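PDB 2PHC: uncharacterized protein PH0987 from Pyrococcus horikoshii, which is of uncharacterised function but carries a carboxyltransferase-type domain of the cyclophilin-like clan and is probably an ATP-binding hydrolase. Local coordinates for residues E65-S68 and Y69-I73; I100-V103 and A104-G108; G108-V111 and D112-I115. One frame throughout, in Å; residues are numbered along the deposited sequence.

Contact 1: residues E65-S68 and Y69-I73; sequences EVES and YLKRI
Y69 begins the second half of this stretch of helix 63-82 by giving its backbone N to E65 O at 3.0 Å, a nearly straight i to i+4 bond (167° at the hydrogen). Y69 CB rests 3.4 Å from E65 O, while the ring, with CG trans to the backbone N (chi1 178°), runs off the helix to meet W41 edge-to-face and to lie on P39 and E37. L70 comes next. L70 N bonds weakly to V66 O and makes an ordinary bond to E67 O at 3.2 Å, the latter from well above that carbonyl's plane. Its side chain lies alongside V66, both pointing the same way, with L70 CD1 4.1 Å from V66 CG1; F11 of strand 10-14 packs against both residues. K71 N also reaches E67 O, at 3.1 Å and from the same face as L70 N, so two amides grip one oxygen. Beyond CG the chains of E67 and K71 are extended and run side by side, which brings K71 NZ within 3.4 Å of E67 OE2 in a long, weak salt bridge. The R72 chain bends back toward S68, but its course is less certain. S68 OG turns instead to E64 O, one turn earlier. The chemistry is that of an amphipathic helix: V66 and L70 seal one side against the four-stranded sheet, and the loose E67-K71 ion pair probably adds little beyond the backbone bonds.

Contact 2: residues I100-V103 and A104-G108; sequences IEFV and AQYNG
F102 and Y106 lie side by side one turn apart on helix 100-107, a short helix closed by a Schellman motif with G108 as its C-prime residue. Three backbone amides of the second half are satisfied by i to i+4 bonds: A104 N by I100 O, Q105 N by E101 O and Y106 N by F102 O, the last at 2.7 Å. All three are close to straight, with A104 N-H reaching 174°. A104 O serves two donors within its own half, N107 N at 2.8 Å and G108 N, and L109 N probably joins them as the chain leaves the helix. G108 N also points to Q105 O, which with L109 N to A104 O gives the pairings of the motif. The positive phi of G108 turns the chain out of the helix, a conformation glycine adopts easily. The rings of F102 and Y106 are roughly parallel but slid apart, with centroids 5.6 Å from each other and little overlap; contact falls to F102 CZ against Y106 CD1. Both carry CG trans to the backbone N, and F102 also takes R180 as a cation-pi partner. I100 and A104 pack on helix 111-119, while V103 faces R180 and I182 of strand 180-184. The side-chain amide of N107 folds back on the last turn and donates to V103 O, and the same nitrogen bonds A145 O, tying the helix end to a neighbouring loop. Chi1 of -69° sets the amide beside its own backbone N, where it can reach that oxygen: N107 ND2 lies 2.8 Å from V103 O, tilted 22° from the carbonyl plane, and 4.0 Å from V103 CG1.

Contact 3: residues G108-V111 and D112-I115; sequences GLSV and DDVI
S110 and D113 face each other across the first turn of helix 111-119, each side chain serving the other's backbone. With chi1 at 65°, S110 OG sits between its own N and carbonyl carbon, placed to accept from D113 N at 3.3 Å. D113 has CG beside its backbone N (chi1 -68°), which swings the carboxylate back over the serine. There D113 OD2 receives a weak bond from S110 N at 3.5 Å and comes within 3.0 Å of S110 OG. Just before the cap, L109 lays its CB 3.9 Å from D113 CB, and its CD1 brushes V114 CG2 at 4.4 Å. Behind the polar pair the ordinary helix bonds begin, V114 N to S110 O and I115 N to V111 O. V111 CG1, trans to the backbone N, comes 4.4 Å from I115 CD1, and I100 of the preceding helix lies against both residues. The carboxylate near the helix start would probably interact favourably with the dipole there. Reciprocal serine and aspartate bonds of this kind, with S110 as N-cap, are the capping box that starts an alpha-helix.

In the fold
Contacts 2 and 3 are consecutive: they share G108, and their centres lie 7 Å apart, where the end of helix 100-107 hands over to the start of helix 111-119. A104 and I100 of contact 2 pack on V114 and V111 of contact 3, so the two helices share an apolar seam. Contact 1 lies on the opposite side of the chain's centre, its own centre about 44 Å from that of contact 2, beside the four-stranded sheet. Contacts 1 and 2 are partly buried, whereas contact 3 is at the surface. Contact 1, within the first half of helix 63-82, carries a weak ion pair; contacts 2 and 3 put their polar side chains to work at helix ends.

Contact 1: residues E65-S68 and Y69-I73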
# COMPACT_ATOMS: atom_id res chain seq x y z
N GLU A 65 1.10 25.91 -19.78
CA GLU A 65 1.40 26.19 -18.38
C GLU A 65 0.66 25.21 -17.47
O GLU A 65 1.25 24.67 -16.55
CB GLU A 65 0.96 27.59 -17.95
CG GLU A 65 1.95 28.74 -18.16
CD GLU A 65 1.23 30.12 -18.35
OE1 GLU A 65 1.03 30.54 -19.53
OE2 GLU A 65 0.87 30.77 -17.33
N VAL A 66 -0.63 25.02 -17.71
CA VAL A 66 -1.46 24.28 -16.74
C VAL A 66 -1.09 22.85 -16.84
O VAL A 66 -0.89 22.21 -15.83
CB VAL A 66 -2.91 24.51 -16.93
CG1 VAL A 66 -3.77 23.46 -16.08
CG2 VAL A 66 -3.21 25.92 -16.48
N GLU A 67 -0.87 22.40 -18.07
CA GLU A 67 -0.49 21.06 -18.26
C GLU A 67 0.83 20.75 -17.52
O GLU A 67 0.92 19.70 -16.82
CB GLU A 67 -0.37 20.76 -19.73
CG GLU A 67 0.11 19.38 -19.96
CD GLU A 67 0.23 19.12 -21.42
OE1 GLU A 67 0.58 20.09 -22.16
OE2 GLU A 67 -0.02 17.94 -21.80
N SER A 68 1.83 21.65 -17.69
CA SER A 68 3.19 21.47 -17.17
C SER A 68 3.13 21.41 -15.70
O SER A 68 3.73 20.53 -15.12
CB SER A 68 4.20 22.58 -17.62
OG SER A 68 4.41 22.52 -19.04
N TYR A 69 2.42 22.36 -15.09
CA TYR A 69 2.32 22.44 -13.66
C TYR A 69 1.74 21.14 -12.99
O TYR A 69 2.08 20.83 -11.82
CB TYR A 69 1.35 23.59 -13.38
CG TYR A 69 1.04 23.85 -11.91
CD1 TYR A 69 1.59 24.95 -11.26
CD2 TYR A 69 0.15 23.01 -11.18
CE1 TYR A 69 1.29 25.23 -9.95
CE2 TYR A 69 -0.17 23.28 -9.83
CZ TYR A 69 0.45 24.38 -9.22
OH TYR A 69 0.20 24.73 -7.91
N LEU A 70 0.86 20.43 -13.71
CA LEU A 70 0.09 19.37 -13.09
C LEU A 70 1.01 18.20 -13.19
O LEU A 70 1.00 17.34 -12.33
CB LEU A 70 -1.24 19.10 -13.81
CG LEU A 70 -2.41 20.08 -13.66
CD1 LEU A 70 -3.62 19.59 -14.60
CD2 LEU A 70 -2.81 20.13 -12.22
N LYS A 71 1.84 18.22 -14.24
CA LYS A 71 2.82 17.18 -14.41
C LYS A 71 3.83 17.27 -13.25
O LYS A 71 4.33 16.25 -12.80
CB LYS A 71 3.50 17.32 -15.78
CG LYS A 71 2.94 16.45 -16.86
CD LYS A 71 3.27 17.03 -18.23
CE LYS A 71 2.39 16.33 -19.33
NZ LYS A 71 2.83 16.51 -20.76
N ARG A 72 4.07 18.49 -12.74
CA ARG A 72 5.15 18.79 -11.78
C ARG A 72 4.68 18.54 -10.36
O ARG A 72 5.36 17.92 -9.57
CB ARG A 72 5.63 20.23 -11.97
CG ARG A 72 6.06 20.41 -13.52
CD ARG A 72 6.55 21.73 -13.90
NE ARG A 72 5.77 22.83 -13.33
CZ ARG A 72 5.83 24.09 -13.79
NH1 ARG A 72 6.64 24.39 -14.82
NH2 ARG A 72 5.10 25.03 -13.20
N ILE A 73 3.50 19.01 -10.07
CA ILE A 73 2.87 18.66 -8.81
C ILE A 73 2.61 17.11 -8.65
O ILE A 73 2.87 16.62 -7.62
CB ILE A 73 1.72 19.69 -8.53
CG1 ILE A 73 1.28 19.69 -7.06
CG2 ILE A 73 0.55 19.50 -9.43
CD1 ILE A 73 0.80 20.99 -6.68

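Contact 2: residues I100-V103 and A104-G108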
# COMPACT_ATOMS: atom_id res chain seq x y z
N ILE A 100 -1.26 -20.50 2.63
CA ILE A 100 -1.55 -19.76 1.41
C ILE A 100 -2.48 -20.49 0.49
O ILE A 100 -3.22 -19.91 -0.23
CB ILE A 100 -0.30 -19.28 0.68
CG1 ILE A 100 -0.62 -18.17 -0.30
CG2 ILE A 100 0.41 -20.41 -0.03
CD1 ILE A 100 0.56 -17.55 -0.88
N GLU A 101 -2.44 -21.79 0.54
CA GLU A 101 -3.30 -22.58 -0.31
C GLU A 101 -4.71 -22.46 0.13
O GLU A 101 -5.61 -22.40 -0.71
CB GLU A 101 -2.80 -24.07 -0.43
CG GLU A 101 -1.35 -24.23 -1.06
CD GLU A 101 -0.19 -24.28 0.03
OE1 GLU A 101 -0.39 -23.94 1.24
OE2 GLU A 101 0.93 -24.68 -0.35
N PHE A 102 -4.96 -22.44 1.44
CA PHE A 102 -6.35 -22.28 1.94
C PHE A 102 -6.86 -20.86 1.64
O PHE A 102 -8.10 -20.62 1.42
CB PHE A 102 -6.37 -22.57 3.44
CG PHE A 102 -7.68 -22.24 4.10
CD1 PHE A 102 -8.59 -23.25 4.47
CD2 PHE A 102 -8.02 -20.90 4.40
CE1 PHE A 102 -9.78 -22.94 5.05
CE2 PHE A 102 -9.25 -20.60 4.94
CZ PHE A 102 -10.12 -21.59 5.31
N VAL A 103 -5.95 -19.88 1.66
CA VAL A 103 -6.36 -18.45 1.40
C VAL A 103 -6.88 -18.33 -0.02
O VAL A 103 -7.92 -17.78 -0.22
CB VAL A 103 -5.21 -17.41 1.56
CG1 VAL A 103 -5.71 -16.02 1.03
CG2 VAL A 103 -4.76 -17.34 3.01
N ALA A 104 -6.08 -18.86 -0.95
CA ALA A 104 -6.41 -19.02 -2.37
C ALA A 104 -7.74 -19.71 -2.50
O ALA A 104 -8.74 -19.19 -2.96
CB ALA A 104 -5.32 -19.86 -2.98
N GLN A 105 -7.81 -20.90 -1.98
CA GLN A 105 -8.98 -21.72 -2.19
C GLN A 105 -10.19 -21.14 -1.58
O GLN A 105 -11.24 -21.18 -2.21
CB GLN A 105 -8.66 -23.13 -1.65
CG GLN A 105 -9.87 -24.04 -1.42
CD GLN A 105 -9.54 -25.49 -1.71
OE1 GLN A 105 -8.39 -25.96 -1.41
NE2 GLN A 105 -10.53 -26.22 -2.35
N TYR A 106 -10.12 -20.58 -0.34
CA TYR A 106 -11.30 -19.90 0.31
C TYR A 106 -11.79 -18.73 -0.56
O TYR A 106 -12.91 -18.31 -0.52
CB TYR A 106 -10.88 -19.43 1.74
CG TYR A 106 -11.95 -18.82 2.63
CD1 TYR A 106 -12.56 -19.61 3.58
CD2 TYR A 106 -12.33 -17.45 2.57
CE1 TYR A 106 -13.56 -19.10 4.43
CE2 TYR A 106 -13.33 -16.92 3.48
CZ TYR A 106 -13.92 -17.78 4.38
OH TYR A 106 -14.92 -17.42 5.25
N ASN A 107 -10.94 -18.22 -1.45
CA ASN A 107 -11.33 -17.02 -2.22
C ASN A 107 -11.43 -17.26 -3.70
O ASN A 107 -11.92 -16.41 -4.41
CB ASN A 107 -10.36 -15.84 -1.90
CG ASN A 107 -10.57 -15.34 -0.50
OD1 ASN A 107 -11.66 -14.89 -0.17
ND2 ASN A 107 -9.58 -15.56 0.36
N GLY A 108 -10.95 -18.42 -4.15
CA GLY A 108 -11.34 -18.94 -5.47
C GLY A 108 -10.30 -18.42 -6.40
O GLY A 108 -10.60 -18.01 -7.51

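Contact 3: residues G108-V111 and D112-I115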
# COMPACT_ATOMS: atom_id res chain seq x y z
N GLY A 108 -10.95 -18.42 -4.15
CA GLY A 108 -11.34 -18.94 -5.47
C GLY A 108 -10.30 -18.42 -6.40
O GLY A 108 -10.60 -18.01 -7.51
N LEU A 109 -9.03 -18.53 -5.97
CA LEU A 109 -7.93 -17.99 -6.74
C LEU A 109 -6.81 -19.01 -6.72
O LEU A 109 -6.78 -19.92 -5.90
CB LEU A 109 -7.40 -16.68 -6.09
CG LEU A 109 -8.27 -15.43 -5.83
CD1 LEU A 109 -7.72 -14.51 -4.71
CD2 LEU A 109 -8.52 -14.60 -7.13
N SER A 110 -5.85 -18.84 -7.61
CA SER A 110 -4.59 -19.52 -7.49
C SER A 110 -3.71 -18.91 -6.45
O SER A 110 -3.88 -17.80 -6.06
CB SER A 110 -3.81 -19.56 -8.82
OG SER A 110 -3.43 -18.25 -9.23
N VAL A 111 -2.72 -19.66 -6.05
CA VAL A 111 -1.72 -19.18 -5.15
C VAL A 111 -0.98 -17.97 -5.74
O VAL A 111 -0.82 -16.94 -5.04
CB VAL A 111 -0.74 -20.30 -4.75
CG1 VAL A 111 0.44 -19.74 -4.09
CG2 VAL A 111 -1.41 -21.28 -3.80
N ASP A 112 -0.50 -18.08 -7.00
CA ASP A 112 0.16 -16.95 -7.68
C ASP A 112 -0.67 -15.62 -7.62
O ASP A 112 -0.08 -14.53 -7.53
CB ASP A 112 0.43 -17.29 -9.16
CG ASP A 112 1.70 -18.14 -9.38
OD1 ASP A 112 2.33 -18.58 -8.36
OD2 ASP A 112 2.05 -18.33 -10.60
N ASP A 113 -2.01 -15.73 -7.73
CA ASP A 113 -2.96 -14.65 -7.61
C ASP A 113 -3.00 -14.04 -6.20
O ASP A 113 -2.99 -12.84 -6.07
CB ASP A 113 -4.38 -15.09 -7.98
CG ASP A 113 -4.56 -15.43 -9.51
OD1 ASP A 113 -3.76 -14.98 -10.39
OD2 ASP A 113 -5.54 -16.17 -9.81
N VAL A 114 -3.09 -14.85 -5.16
CA VAL A 114 -2.88 -14.40 -3.78
C VAL A 114 -1.60 -13.55 -3.69
O VAL A 114 -1.63 -12.43 -3.18
CB VAL A 114 -2.85 -15.57 -2.74
CG1 VAL A 114 -2.47 -15.05 -1.26
CG2 VAL A 114 -4.21 -16.26 -2.74
N ILE A 115 -0.50 -14.07 -4.22
CA ILE A 115 0.79 -13.37 -4.16
C ILE A 115 0.82 -11.94 -4.82
O ILE A 115 1.48 -11.02 -4.30
CB ILE A 115 1.87 -14.25 -4.72
CG1 ILE A 115 2.02 -15.53 -3.87
CG2 ILE A 115 3.20 -13.53 -4.87
CD1 ILE A 115 3.27 -16.40 -4.35